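Local coordinates for putative uncharacterized protein PH0734 (Pyrococcus horikoshii, PDB 3D79) that is of unknown function but, carrying a pre-PUA-like domain and a PUA domain, may bind RNA, at residues 26-29 with 30-33; 147-151 with 152-156. All coordinates share one frame; numbering follows the deposited sequence.

Interaction 1 (26-29 with 30-33); sequences AQLS and QMFG
Leu-28 meets both Met-31 and Phe-32 on the buried side of helix 18-32, one methyl serving two neighbours a turn further on. Leu-28 CD2 lies 4.1 Å from Met-31 CE, and the two side chains cross at a slant. The same Leu-28 CD2 sits 4.1 Å from Phe-32 CE2, a meta carbon, with the ortho CD2 of the ring nearly as close. Phe-32 reaches this place because its CG stands anti to its own carbonyl carbon (chi1 -63°), which swings the ring back along the helix; Phe-32 CD2 also passes 3.6 Å from Leu-28 O.

Met-31 leaves the backbone the same way, which puts Met-31 CG 3.3 Å from Gln-27 O. A bend at its last torsion (chi3 -71°) then brings Met-31 CE back to 3.6 Å from Gln-27 O. That carbonyl also receives the backbone N of Met-31, so the methionine chain lies against the very oxygen its amide is bonded to.

Behind the side chains run regular i to i+4 bonds: Gln-30 N to Ala-26 O, Met-31 N to Gln-27 O, and Phe-32 N to Leu-28 O, this last the shortest at 2.8 Å. The ladder ends in a weak bond from Gly-33 N to Ser-29 O. Gln-27 sends its amide out of the helix to the backbone of Asp-72 and Ile-74, while Ser-29 OG turns back to Ile-25 O.

Gly-33 has positive phi, 89°, with a psi at which a side chain would jam against the preceding carbonyl. What results is an amphipathic helix end, its apolar side packed on strand 73-76 of the pre-PUA-like domain, and a helix-glycine-helix corner in which Gly-33 ends helix 18-32 and is also the N-cap of helix 34-40.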
loop_
_atom_site.group_PDB
_atom_site.type_symbol
_atom_site.label_atom_id
_atom_site.label_comp_id
_atom_site.label_asym_id
_atom_site.label_seq_id
_atom_site.Cartn_x
_atom_site.Cartn_y
_atom_site.Cartn_z
ATOM N N ALA A 26 2.405 15.317 0.098
ATOM C CA ALA A 26 2.865 15.434 1.480
ATOM C C ALA A 26 2.776 14.091 2.214
ATOM O O ALA A 26 3.733 13.667 2.866
ATOM C CB ALA A 26 2.066 16.496 2.202
ATOM N N GLN A 27 1.640 13.416 2.072
ATOM C CA GLN A 27 1.427 12.113 2.705
ATOM C C GLN A 27 2.422 11.067 2.202
ATOM O O GLN A 27 3.045 10.367 2.996
ATOM C CB GLN A 27 -0.010 11.630 2.494
ATOM C CG GLN A 27 -1.053 12.382 3.311
ATOM C CD GLN A 27 -2.467 11.882 3.062
ATOM O OE1 GLN A 27 -2.716 10.676 3.017
ATOM N NE2 GLN A 27 -3.406 12.813 2.911
ATOM N N LEU A 28 2.584 10.981 0.883
ATOM C CA LEU A 28 3.515 10.027 0.281
ATOM C C LEU A 28 4.952 10.298 0.712
ATOM O O LEU A 28 5.709 9.373 1.004
ATOM C CB LEU A 28 3.412 10.073 -1.245
ATOM C CG LEU A 28 2.113 9.576 -1.887
ATOM C CD1 LEU A 28 2.102 9.959 -3.350
ATOM C CD2 LEU A 28 1.941 8.061 -1.724
ATOM N N SER A 29 5.319 11.576 0.765
ATOM C CA SER A 29 6.671 11.965 1.163
ATOM C C SER A 29 6.984 11.565 2.602
ATOM O O SER A 29 8.095 11.126 2.900
ATOM C CB SER A 29 6.886 13.468 0.955
ATOM O OG SER A 29 6.827 13.787 -0.431
ATOM N N GLN A 30 6.001 11.703 3.485
ATOM C CA GLN A 30 6.186 11.296 4.873
ATOM C C GLN A 30 6.360 9.781 4.980
ATOM O O GLN A 30 7.228 9.298 5.711
ATOM C CB GLN A 30 5.019 11.750 5.743
ATOM C CG GLN A 30 5.249 11.475 7.225
ATOM C CD GLN A 30 4.040 11.802 8.067
ATOM O OE1 GLN A 30 2.981 11.197 7.913
ATOM N NE2 GLN A 30 4.195 12.758 8.981
ATOM N N MET A 31 5.539 9.048 4.236
ATOM C CA MET A 31 5.532 7.587 4.302
ATOM C C MET A 31 6.746 6.949 3.632
ATOM O O MET A 31 7.370 6.050 4.203
ATOM C CB MET A 31 4.249 7.039 3.683
ATOM C CG MET A 31 2.987 7.421 4.446
ATOM S SD MET A 31 1.531 6.551 3.848
ATOM C CE MET A 31 1.272 7.327 2.246
ATOM N N PHE A 32 7.084 7.417 2.428
ATOM C CA PHE A 32 8.091 6.747 1.590
ATOM C C PHE A 32 9.389 7.520 1.396
ATOM O O PHE A 32 10.359 6.988 0.848
ATOM C CB PHE A 32 7.498 6.435 0.221
ATOM C CG PHE A 32 6.346 5.484 0.275
ATOM C CD1 PHE A 32 6.557 4.132 0.532
ATOM C CD2 PHE A 32 5.046 5.936 0.071
ATOM C CE1 PHE A 32 5.490 3.240 0.589
ATOM C CE2 PHE A 32 3.975 5.053 0.119
ATOM C CZ PHE A 32 4.196 3.704 0.384
ATOM N N GLY A 33 9.397 8.774 1.832
ATOM C CA GLY A 33 10.503 9.665 1.530
ATOM C C GLY A 33 10.231 10.373 0.221
ATOM O O GLY A 33 9.518 9.855 -0.646
#

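Interaction 2 (147-151 with 152-156); sequences ALMSG and KVMKE
The chain leaves strand 141-147 after Ala-147, kinks at Leu-148, runs extended through Met-149 and Ser-150 and turns helical at Gly-151, so that the backbone N of Met-154 bonds to Ser-150 O at 2.9 Å and that of Lys-155 to Gly-151 O. Ser-150 caps this start with its side chain. Its hydroxyl takes the position between backbone N and carbonyl carbon (chi1 71°), which aims it at the first turn, and Ser-150 OG accepts from Val-153 N at 3.1 Å with a fairly straight N-H...O angle of 159°. Val-153 CG2 lies 3.2 Å from the same Ser-150 OG, a tight approach.

The other branch of Val-153 faces the incoming chain. Val-153 CG1 lies across the methionine chain at about a right angle, 3.9 Å from Met-149 CB and 4.0 Å from Met-149 SD. Met-149 CB also meets the CG of Met-154, so this one carbon sits against two residues of the first turn.

Met-154 reaches furthest back. Fully extended beyond CG, it carries its methyl past the loop to the end of the strand, where Met-154 CE lies 3.7 Å from Ala-147 CB. On the way Met-154 CE passes 3.4 Å from Met-149 O, a carbonyl buried here with no polar partner in the model. Met-154 also touches Val-163, Ile-118 and Ala-121.

Lys-155 CG passes 3.5 Å from Gly-151 O, and Lys-155 NZ makes a salt bridge with Glu-123. Here, then, is a serine N-cap at a strand-to-helix turn, with a hydrophobic staple between Met-149 (N') and Met-154 (N4), packing helix 151-156 on the β-sheet of the PUA domain.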
loop_
_atom_site.group_PDB
_atom_site.type_symbol
_atom_site.label_atom_id
_atom_site.label_comp_id
_atom_site.label_asym_id
_atom_site.label_seq_id
_atom_site.Cartn_x
_atom_site.Cartn_y
_atom_site.Cartn_z
ATOM N N ALA A 147 -0.969 -1.292 10.151
ATOM C CA ALA A 147 -0.129 -1.978 11.125
ATOM C C ALA A 147 -0.814 -2.055 12.483
ATOM O O ALA A 147 -1.320 -1.052 12.992
ATOM C CB ALA A 147 1.197 -1.274 11.261
ATOM N N LEU A 148 -0.838 -3.260 13.050
ATOM C CA LEU A 148 -1.367 -3.486 14.405
ATOM C C LEU A 148 -0.229 -3.676 15.403
ATOM O O LEU A 148 -0.452 -3.820 16.617
ATOM C CB LEU A 148 -2.309 -4.696 14.424
ATOM C CG LEU A 148 -3.459 -4.728 13.411
ATOM C CD1 LEU A 148 -4.183 -6.054 13.480
ATOM C CD2 LEU A 148 -4.423 -3.567 13.598
ATOM N N MET A 149 0.995 -3.681 14.878
ATOM C CA MET A 149 2.222 -3.753 15.661
ATOM C C MET A 149 3.224 -2.776 15.050
ATOM O O MET A 149 3.116 -2.430 13.874
ATOM C CB MET A 149 2.828 -5.158 15.586
ATOM C CG MET A 149 1.967 -6.288 16.131
ATOM S SD MET A 149 2.698 -7.878 15.698
ATOM C CE MET A 149 1.731 -8.992 16.725
ATOM N N SER A 150 4.211 -2.347 15.830
ATOM C CA SER A 150 5.338 -1.613 15.261
ATOM C C SER A 150 6.150 -2.561 14.370
ATOM O O SER A 150 6.043 -3.785 14.500
ATOM C CB SER A 150 6.226 -1.047 16.364
ATOM O OG SER A 150 6.943 -2.090 17.006
ATOM N N GLY A 151 6.959 -1.998 13.475
ATOM C CA GLY A 151 7.855 -2.795 12.636
ATOM C C GLY A 151 8.803 -3.663 13.448
ATOM O O GLY A 151 9.026 -4.830 13.116
ATOM N N LYS A 152 9.360 -3.090 14.515
ATOM C CA LYS A 152 10.236 -3.830 15.425
ATOM C C LYS A 152 9.521 -5.028 16.046
ATOM O O LYS A 152 10.072 -6.131 16.102
ATOM C CB LYS A 152 10.758 -2.915 16.532
ATOM C CG LYS A 152 11.843 -1.943 16.074
ATOM C CD LYS A 152 12.283 -1.011 17.207
ATOM C CE LYS A 152 13.073 -1.747 18.283
ATOM N NZ LYS A 152 14.466 -2.078 17.857
ATOM N N VAL A 153 8.295 -4.801 16.509
ATOM C CA VAL A 153 7.512 -5.862 17.141
ATOM C C VAL A 153 7.151 -6.951 16.124
ATOM O O VAL A 153 7.188 -8.143 16.443
ATOM C CB VAL A 153 6.277 -5.292 17.892
ATOM C CG1 VAL A 153 5.319 -6.403 18.302
ATOM C CG2 VAL A 153 6.735 -4.508 19.120
ATOM N N MET A 154 6.848 -6.541 14.890
ATOM C CA MET A 154 6.588 -7.487 13.800
ATOM C C MET A 154 7.753 -8.451 13.567
ATOM O O MET A 154 7.534 -9.624 13.265
ATOM C CB MET A 154 6.280 -6.754 12.489
ATOM C CG MET A 154 4.962 -6.011 12.457
ATOM S SD MET A 154 4.656 -5.423 10.777
ATOM C CE MET A 154 3.262 -4.323 11.048
ATOM N N LYS A 155 8.981 -7.949 13.694
ATOM C CA LYS A 155 10.177 -8.768 13.506
ATOM C C LYS A 155 10.478 -9.691 14.691
ATOM O O LYS A 155 11.068 -10.760 14.518
ATOM C CB LYS A 155 11.388 -7.873 13.213
ATOM C CG LYS A 155 11.307 -7.181 11.855
ATOM C CD LYS A 155 12.400 -6.123 11.690
ATOM C CE LYS A 155 13.765 -6.759 11.488
ATOM N NZ LYS A 155 14.855 -5.737 11.522
ATOM N N GLU A 156 10.066 -9.264 15.881
ATOM C CA GLU A 156 10.360 -9.947 17.143
ATOM C C GLU A 156 9.358 -11.053 17.476
ATOM O O GLU A 156 9.733 -12.107 18.007
ATOM C CB GLU A 156 10.385 -8.916 18.277
ATOM C CG GLU A 156 10.583 -9.481 19.692
ATOM C CD GLU A 156 12.019 -9.917 19.997
ATOM O OE1 GLU A 156 12.960 -9.503 19.279
ATOM O OE2 GLU A 156 12.200 -10.681 20.974
#

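In the fold
Interaction 1 comes first along the chain, at the C-terminal end of helix 18-32 in the pre-PUA-like domain, and interaction 2 follows over a hundred residues later, where strand 141-147 gives way to helix 151-156 in the PUA domain. Their centres lie 20 Å apart and the nearest atoms about 10 Å, so they do not touch, and they share neither helix nor sheet. Helix 18-32 packs on the five-stranded antiparallel sheet through strand 73-76; helix 151-156 rests on strands 118-121 and 161-165 of the mixed sheet. Each contact thus belongs to the structure of its own domain: 26-33 ends one helix as another begins, whereas 147-156 starts one after a strand.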